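TRAP solute Binding Protein (Uncultured marine bacterium, PDB 5I7I) binds aromatic acids such as 3-hydroxybenzoate, probably as the extracytoplasmic solute receptor of a TRAP transporter that passes them to its membrane partners. Local coordinates at residues Leu250-Glu253 with His254-Ile258; Ala53-Asn56 with Gly57-Val61; Leu121-Tyr124 with Val125-Ala129. All blocks are in the same frame, centred on the assembly; numbering follows the deposited sequence.

Contact 1: Leu250-Glu253 with His254-Ile258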
loop_
_atom_site.group_PDB
_atom_site.type_symbol
_atom_site.label_atom_id
_atom_site.label_comp_id
_atom_site.label_asym_id
_atom_site.label_seq_id
_atom_site.Cartn_x
_atom_site.Cartn_y
_atom_site.Cartn_z
ATOM N N LEU A 250 -24.855 -13.047 4.550
ATOM C CA LEU A 250 -25.198 -13.288 3.158
ATOM C C LEU A 250 -25.652 -14.724 2.961
ATOM O O LEU A 250 -25.220 -15.644 3.664
ATOM C CB LEU A 250 -23.989 -13.054 2.258
ATOM C CG LEU A 250 -23.391 -11.647 2.242
ATOM C CD1 LEU A 250 -22.155 -11.625 1.351
ATOM C CD2 LEU A 250 -24.412 -10.650 1.743
ATOM N N SER A 251 -26.507 -14.914 1.961
ATOM C CA SER A 251 -26.893 -16.252 1.560
ATOM C C SER A 251 -25.666 -17.033 1.104
ATOM O O SER A 251 -24.621 -16.473 0.766
ATOM C CB SER A 251 -27.875 -16.185 0.395
ATOM O OG SER A 251 -27.217 -15.689 -0.753
ATOM N N ASP A 252 -25.818 -18.353 1.073
ATOM C CA ASP A 252 -24.763 -19.203 0.545
ATOM C C ASP A 252 -24.388 -18.786 -0.875
ATOM O O ASP A 252 -23.199 -18.686 -1.209
ATOM C CB ASP A 252 -25.231 -20.657 0.612
ATOM C CG ASP A 252 -24.182 -21.629 0.159
ATOM O OD1 ASP A 252 -23.116 -21.732 0.813
ATOM O OD2 ASP A 252 -24.443 -22.307 -0.854
ATOM N N GLU A 253 -25.379 -18.490 -1.723
ATOM C CA GLU A 253 -25.041 -18.112 -3.096
ATOM C C GLU A 253 -24.322 -16.767 -3.149
ATOM O O GLU A 253 -23.406 -16.577 -3.958
ATOM C CB GLU A 253 -26.282 -18.076 -3.982
ATOM C CG GLU A 253 -26.841 -19.453 -4.366
ATOM C CD GLU A 253 -25.826 -20.377 -5.076
ATOM O OE1 GLU A 253 -25.863 -21.600 -4.818
ATOM O OE2 GLU A 253 -24.997 -19.900 -5.888
ATOM N N HIS A 254 -24.719 -15.817 -2.297
ATOM C CA HIS A 254 -24.042 -14.527 -2.284
ATOM C C HIS A 254 -22.629 -14.647 -1.729
ATOM O O HIS A 254 -21.709 -14.004 -2.248
ATOM C CB HIS A 254 -24.854 -13.496 -1.508
ATOM C CG HIS A 254 -26.016 -12.961 -2.271
ATOM N ND1 HIS A 254 -26.918 -12.085 -1.714
ATOM C CD2 HIS A 254 -26.434 -13.183 -3.542
ATOM C CE1 HIS A 254 -27.837 -11.781 -2.613
ATOM N NE2 HIS A 254 -27.567 -12.433 -3.728
ATOM N N LYS A 255 -22.432 -15.460 -0.680
ATOM C CA LYS A 255 -21.078 -15.720 -0.198
ATOM C C LYS A 255 -20.214 -16.250 -1.328
ATOM O O LYS A 255 -19.058 -15.843 -1.481
ATOM C CB LYS A 255 -21.082 -16.734 0.946
ATOM C CG LYS A 255 -21.596 -16.227 2.264
ATOM C CD LYS A 255 -21.206 -17.194 3.371
ATOM C CE LYS A 255 -21.575 -16.687 4.752
ATOM N NZ LYS A 255 -22.998 -16.842 5.079
ATOM N N LYS A 256 -20.762 -17.146 -2.145
ATOM C CA LYS A 256 -19.969 -17.716 -3.224
ATOM C C LYS A 256 -19.572 -16.668 -4.252
ATOM O O LYS A 256 -18.474 -16.744 -4.815
ATOM C CB LYS A 256 -20.722 -18.870 -3.875
ATOM C CG LYS A 256 -20.809 -20.096 -3.002
ATOM C CD LYS A 256 -21.639 -21.174 -3.684
ATOM C CE LYS A 256 -22.075 -22.250 -2.726
ATOM N NZ LYS A 256 -20.942 -22.799 -1.957
ATOM N N VAL A 257 -20.440 -15.690 -4.524
ATOM C CA VAL A 257 -20.046 -14.597 -5.414
ATOM C C VAL A 257 -18.901 -13.797 -4.797
ATOM O O VAL A 257 -17.901 -13.477 -5.463
ATOM C CB VAL A 257 -21.252 -13.702 -5.746
ATOM C CG1 VAL A 257 -20.782 -12.461 -6.514
ATOM C CG2 VAL A 257 -22.298 -14.484 -6.538
ATOM N N ILE A 258 -19.029 -13.447 -3.518
ATOM C CA ILE A 258 -17.970 -12.696 -2.861
ATOM C C ILE A 258 -16.668 -13.491 -2.890
ATOM O O ILE A 258 -15.606 -12.963 -3.240
ATOM C CB ILE A 258 -18.366 -12.316 -1.423
ATOM C CG1 ILE A 258 -19.587 -11.379 -1.401
ATOM C CG2 ILE A 258 -17.158 -11.697 -0.681
ATOM C CD1 ILE A 258 -19.386 -10.041 -2.119
HETATM O O HOH W 1 -27.777 -12.581 0.786
HETATM O O HOH W 2 -22.354 -24.397 0.080
#
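The carbonyl O of S251 receives the N-H of K255 at 2.8 Å in an almost straight bond (172°), and D252 O and E253 O accept from K256 N and V257 N in turn, so the chain winds into the first turn of helix 252-259. S251 is the N-cap. Its hydroxyl stands between the backbone N and the carbonyl carbon (chi1 67°), a torsion that brings OG back to H254 N at 2.9 Å. The same OG rests over one face of the H254 imidazole, 3.3 Å from CG. A water ties the pair together from another direction: it accepts from S251 N and hydrogen-bonds to H254 ND1, while H254 NE2 is held by E58. Both ring nitrogens therefore have partners, which fixes the rotation of the ring. On the buried side L250 reaches down the helix, its CD1 meeting CG1 of I258 at 3.8 Å with the two side chains crossing at about a right angle. K255 runs back toward the preceding loop and bends at its last torsion to bring NZ to L250 O at 2.9 Å; NZ also donates to E248 O. D252 and K256, one turn apart, form only a long salt bridge (OD1 to NZ 3.7 Å), and a water bridges the same two atoms. The chemistry is that of a capped helix start: the S251 hydroxyl accepts the H254 N-H, while L250 O, four residues before H254, is taken up by the K255 ammonium, and the acidic D252 and E253 in the first turn would be expected to interact favourably with the helix dipole.

Contact 2: Ala53-Asn56 with Gly57-Val61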
loop_
_atom_site.group_PDB
_atom_site.type_symbol
_atom_site.label_atom_id
_atom_site.label_comp_id
_atom_site.label_asym_id
_atom_site.label_seq_id
_atom_site.Cartn_x
_atom_site.Cartn_y
_atom_site.Cartn_z
ATOM N N ALA A 53 -22.646 -8.275 -11.701
ATOM C CA ALA A 53 -22.962 -9.160 -12.818
ATOM C C ALA A 53 -23.147 -10.595 -12.346
ATOM O O ALA A 53 -24.084 -11.283 -12.768
ATOM C CB ALA A 53 -21.855 -9.082 -13.865
ATOM N N GLU A 54 -22.245 -11.076 -11.492
ATOM C CA GLU A 54 -22.246 -12.483 -11.096
ATOM C C GLU A 54 -23.336 -12.798 -10.074
ATOM O O GLU A 54 -23.699 -13.972 -9.907
ATOM C CB GLU A 54 -20.822 -12.912 -10.676
ATOM C CG GLU A 54 -19.818 -12.828 -11.881
ATOM C CD GLU A 54 -18.361 -13.183 -11.572
ATOM O OE1 GLU A 54 -17.974 -13.296 -10.401
ATOM O OE2 GLU A 54 -17.577 -13.352 -12.533
ATOM N N SER A 55 -23.916 -11.779 -9.440
ATOM C CA SER A 55 -25.060 -11.954 -8.560
ATOM C C SER A 55 -26.371 -11.551 -9.225
ATOM O O SER A 55 -27.389 -11.419 -8.538
ATOM C CB SER A 55 -24.870 -11.154 -7.274
ATOM O OG SER A 55 -24.935 -9.751 -7.518
ATOM N N ASN A 56 -26.365 -11.327 -10.538
ATOM C CA ASN A 56 -27.600 -11.036 -11.274
ATOM C C ASN A 56 -28.281 -9.780 -10.739
ATOM O O ASN A 56 -29.510 -9.710 -10.610
ATOM C CB ASN A 56 -28.538 -12.237 -11.266
ATOM C CG ASN A 56 -27.876 -13.466 -11.851
ATOM O OD1 ASN A 56 -27.739 -14.504 -11.190
ATOM N ND2 ASN A 56 -27.405 -13.332 -13.073
ATOM N N GLY A 57 -27.467 -8.767 -10.448
ATOM C CA GLY A 57 -27.979 -7.495 -9.992
ATOM C C GLY A 57 -28.350 -7.447 -8.533
ATOM O O GLY A 57 -28.869 -6.418 -8.075
ATOM N N GLU A 58 -28.072 -8.502 -7.768
ATOM C CA GLU A 58 -28.561 -8.599 -6.401
ATOM C C GLU A 58 -27.618 -7.963 -5.378
ATOM O O GLU A 58 -28.087 -7.365 -4.403
ATOM C CB GLU A 58 -28.826 -10.059 -6.042
ATOM C CG GLU A 58 -29.922 -10.681 -6.906
ATOM C CD GLU A 58 -29.991 -12.183 -6.780
ATOM O OE1 GLU A 58 -29.327 -12.762 -5.898
ATOM O OE2 GLU A 58 -30.719 -12.809 -7.581
ATOM N N ILE A 59 -26.302 -8.087 -5.552
ATOM C CA ILE A 59 -25.343 -7.508 -4.619
ATOM C C ILE A 59 -24.882 -6.183 -5.204
ATOM O O ILE A 59 -24.140 -6.157 -6.190
ATOM C CB ILE A 59 -24.142 -8.429 -4.361
ATOM C CG1 ILE A 59 -24.586 -9.806 -3.854
ATOM C CG2 ILE A 59 -23.206 -7.782 -3.340
ATOM C CD1 ILE A 59 -23.441 -10.828 -3.763
ATOM N N LYS A 60 -25.288 -5.088 -4.564
ATOM C CA LYS A 60 -25.063 -3.732 -5.055
ATOM C C LYS A 60 -24.100 -3.022 -4.112
ATOM O O LYS A 60 -24.452 -2.727 -2.964
ATOM C CB LYS A 60 -26.373 -2.953 -5.081
ATOM C CG LYS A 60 -27.392 -3.452 -6.072
ATOM C CD LYS A 60 -28.627 -2.533 -6.067
ATOM C CE LYS A 60 -29.548 -2.761 -7.250
ATOM N NZ LYS A 60 -30.154 -4.115 -7.256
ATOM N N VAL A 61 -22.921 -2.692 -4.609
ATOM C CA VAL A 61 -21.958 -1.906 -3.851
ATOM C C VAL A 61 -22.179 -0.429 -4.165
ATOM O O VAL A 61 -22.236 -0.038 -5.340
ATOM C CB VAL A 61 -20.529 -2.341 -4.199
ATOM C CG1 VAL A 61 -19.510 -1.540 -3.394
ATOM C CG2 VAL A 61 -20.371 -3.822 -3.972
HETATM O O HOH W 3 -31.695 -11.584 -9.772
HETATM O O HOH W 4 -28.742 -14.555 -8.496
#
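A Schellman motif closes helix 38-54 here, and a type I' turn from S55 to E58 leads straight on into strand 59-64. N56, with positive phi, is the C-prime residue: its N binds A53 O, and G57 N reaches back to L52 O. G57 also has positive phi, and a CB on it would lie only 2.6 Å from N56 O. The turn is closed by E58 N, 3.1 Å from S55 O, which it meets from above the carbonyl plane and not on a lone pair. S55 carries the contact. With OG between the backbone N and the carbonyl carbon (chi1 69°), the hydroxyl faces the incoming strand and takes the N-H of I59 at 2.9 Å in a fairly straight bond (164°); E58 N adds a weak one. OG is also hydrogen-bonded to V51 O, so a single buried hydroxyl links the last turn of the helix to the first strand residue. The I59 side chain lies alongside, its CG1 3.7 Å from S55 CB. Replacing S55 by an alanine would probably leave I59 N without its acceptor and let the strand entry shift relative to the helix end. On the outer side E58 folds over the turn, CG 3.1 Å from S55 O. One water donates to E58 OE2 and N56 O; a second lies within bonding distance of OE2 and N56 OD1, though which of its several possible acceptors it serves is not settled. OE1 is taken by H254. K60 doubles back to G57 O, its NZ 2.8 Å away and nearly in line with the carbonyl. A tight exit of this kind belongs to the beta-alpha-beta unit 25-31, 38-54, 59-64, in which the chain leaves its helix and enters the edge strand beside 25-31.

Contact 3: Leu121-Tyr124 with Val125-Ala129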
loop_
_atom_site.group_PDB
_atom_site.type_symbol
_atom_site.label_atom_id
_atom_site.label_comp_id
_atom_site.label_asym_id
_atom_site.label_seq_id
_atom_site.Cartn_x
_atom_site.Cartn_y
_atom_site.Cartn_z
ATOM N N LEU A 121 1.746 -11.512 0.104
ATOM C CA LEU A 121 0.978 -10.949 1.213
ATOM C C LEU A 121 -0.282 -11.756 1.483
ATOM O O LEU A 121 -0.629 -12.022 2.641
ATOM C CB LEU A 121 0.578 -9.507 0.905
ATOM C CG LEU A 121 1.594 -8.469 1.367
ATOM C CD1 LEU A 121 1.395 -7.164 0.620
ATOM C CD2 LEU A 121 1.473 -8.259 2.877
ATOM N N GLN A 122 -1.028 -12.096 0.430
ATOM C CA GLN A 122 -2.274 -12.826 0.650
ATOM C C GLN A 122 -2.020 -14.202 1.270
ATOM O O GLN A 122 -2.717 -14.610 2.206
ATOM C CB GLN A 122 -3.050 -12.937 -0.656
ATOM C CG GLN A 122 -4.385 -13.654 -0.480
ATOM C CD GLN A 122 -5.353 -12.862 0.359
ATOM O OE1 GLN A 122 -5.494 -11.655 0.170
ATOM N NE2 GLN A 122 -6.041 -13.529 1.285
ATOM N N GLU A 123 -1.042 -14.947 0.755
ATOM C CA GLU A 123 -0.768 -16.256 1.345
ATOM C C GLU A 123 -0.297 -16.112 2.784
ATOM O O GLU A 123 -0.637 -16.924 3.655
ATOM C CB GLU A 123 0.258 -17.039 0.514
ATOM C CG GLU A 123 0.604 -18.382 1.170
ATOM C CD GLU A 123 1.434 -19.321 0.335
ATOM O OE1 GLU A 123 1.627 -19.074 -0.860
ATOM O OE2 GLU A 123 1.879 -20.350 0.893
ATOM N N TYR A 124 0.489 -15.077 3.048
ATOM C CA TYR A 124 0.949 -14.783 4.402
ATOM C C TYR A 124 -0.229 -14.577 5.347
ATOM O O TYR A 124 -0.291 -15.183 6.421
ATOM C CB TYR A 124 1.800 -13.527 4.296
ATOM C CG TYR A 124 2.529 -12.982 5.502
ATOM C CD1 TYR A 124 3.674 -13.585 5.978
ATOM C CD2 TYR A 124 2.158 -11.762 6.057
ATOM C CE1 TYR A 124 4.404 -13.023 7.027
ATOM C CE2 TYR A 124 2.866 -11.198 7.107
ATOM C CZ TYR A 124 3.994 -11.830 7.576
ATOM O OH TYR A 124 4.722 -11.257 8.599
ATOM N N VAL A 125 -1.179 -13.737 4.940
ATOM C CA VAL A 125 -2.398 -13.490 5.712
ATOM C C VAL A 125 -3.268 -14.738 5.823
ATOM O O VAL A 125 -3.932 -14.949 6.852
ATOM C CB VAL A 125 -3.162 -12.308 5.074
ATOM C CG1 VAL A 125 -4.617 -12.234 5.575
ATOM C CG2 VAL A 125 -2.408 -11.004 5.326
ATOM N N ASP A 126 -3.297 -15.582 4.786
ATOM C CA ASP A 126 -4.095 -16.798 4.839
ATOM C C ASP A 126 -3.534 -17.790 5.848
ATOM O O ASP A 126 -4.259 -18.694 6.293
ATOM C CB ASP A 126 -4.100 -17.486 3.472
ATOM C CG ASP A 126 -4.976 -16.796 2.437
ATOM O OD1 ASP A 126 -5.868 -15.988 2.757
ATOM O OD2 ASP A 126 -4.776 -17.106 1.248
ATOM N N THR A 127 -2.252 -17.646 6.195
ATOM C CA THR A 127 -1.527 -18.630 6.980
ATOM C C THR A 127 -0.962 -17.950 8.226
ATOM O O THR A 127 -1.712 -17.690 9.172
ATOM C CB THR A 127 -0.437 -19.328 6.153
ATOM O OG1 THR A 127 0.548 -18.392 5.648
ATOM C CG2 THR A 127 -1.066 -20.104 5.017
ATOM N N VAL A 128 0.329 -17.641 8.261
ATOM C CA VAL A 128 0.978 -17.350 9.520
ATOM C C VAL A 128 0.491 -16.046 10.134
ATOM O O VAL A 128 0.578 -15.896 11.362
ATOM C CB VAL A 128 2.504 -17.394 9.304
ATOM C CG1 VAL A 128 2.967 -16.205 8.484
ATOM C CG2 VAL A 128 3.255 -17.507 10.650
ATOM N N ALA A 129 -0.011 -15.106 9.332
ATOM C CA ALA A 129 -0.390 -13.777 9.784
ATOM C C ALA A 129 -1.894 -13.613 9.936
ATOM O O ALA A 129 -2.370 -12.479 10.077
ATOM C CB ALA A 129 0.136 -12.713 8.818
#
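The ring of Y124 has the methyl of A129 over one face, a CH-pi contact in which CB stands 3.9 Å from the ring centroid and 28° off the normal. V128 comes in obliquely, its CG1 3.7 Å from CD1 of Y124, and F105 packs against the ring edge-to-face. The phenol swings out toward the residues that follow because CG is anti to the backbone N (chi1 -176°), and its OH is hydrogen-bonded to H101 O. The other flat pair is Q122 and D126, one turn apart. NE2 donates to OD1 at 2.9 Å with the acceptor close to the amide plane, yet it meets the carboxylate from above, the two planes being 55° apart. Q122 OE1 is taken by V141 N, so both ends of this buried amide are gripped and it cannot easily flip. The ladder of V125 N to L121 O and D126 N to Q122 O runs to the last turn. T127, the first residue to leave helical angles, turns its hydroxyl back to E123 O at 2.7 Å. Y124 O then takes two N-H groups, that of A129 at 2.9 Å and that of T127 at 3.2 Å, from opposite faces of its carbonyl plane. This one oxygen thus serves an i+3 bond and an i+5 bond from the chain beyond. E123 points its carboxylate at helix 325-339, where K338 and Y339 bind it. The arrangement is that of a helix C-terminus that closes in a turn, in which a threonine hydroxyl and a shared carbonyl add to the hydrogen bonding of the last turn while Y124 and Q122 fix the end of helix 114-126 against its neighbours.

Contacts 1 and 2 form one patch although almost two hundred residues separate them in sequence: their centres lie 11 Å apart, and H254 NE2 meets E58 OE1 at 2.8 Å in a probable hydrogen bond. I59 CD1 packs on H254 CG at 3.7 Å, so the start of helix 252-259 sits on the first residue of an edge strand. Contact 3 stands apart, its nearest atoms about 11 Å from contact 1 and about 16 Å from contact 2. It is also the one nearest the chain's centre; the L121 side chain is about 12 Å from bound 3-hydroxybenzoate. None of the three supplies a residue to the pocket lined by W89, R168 and F238.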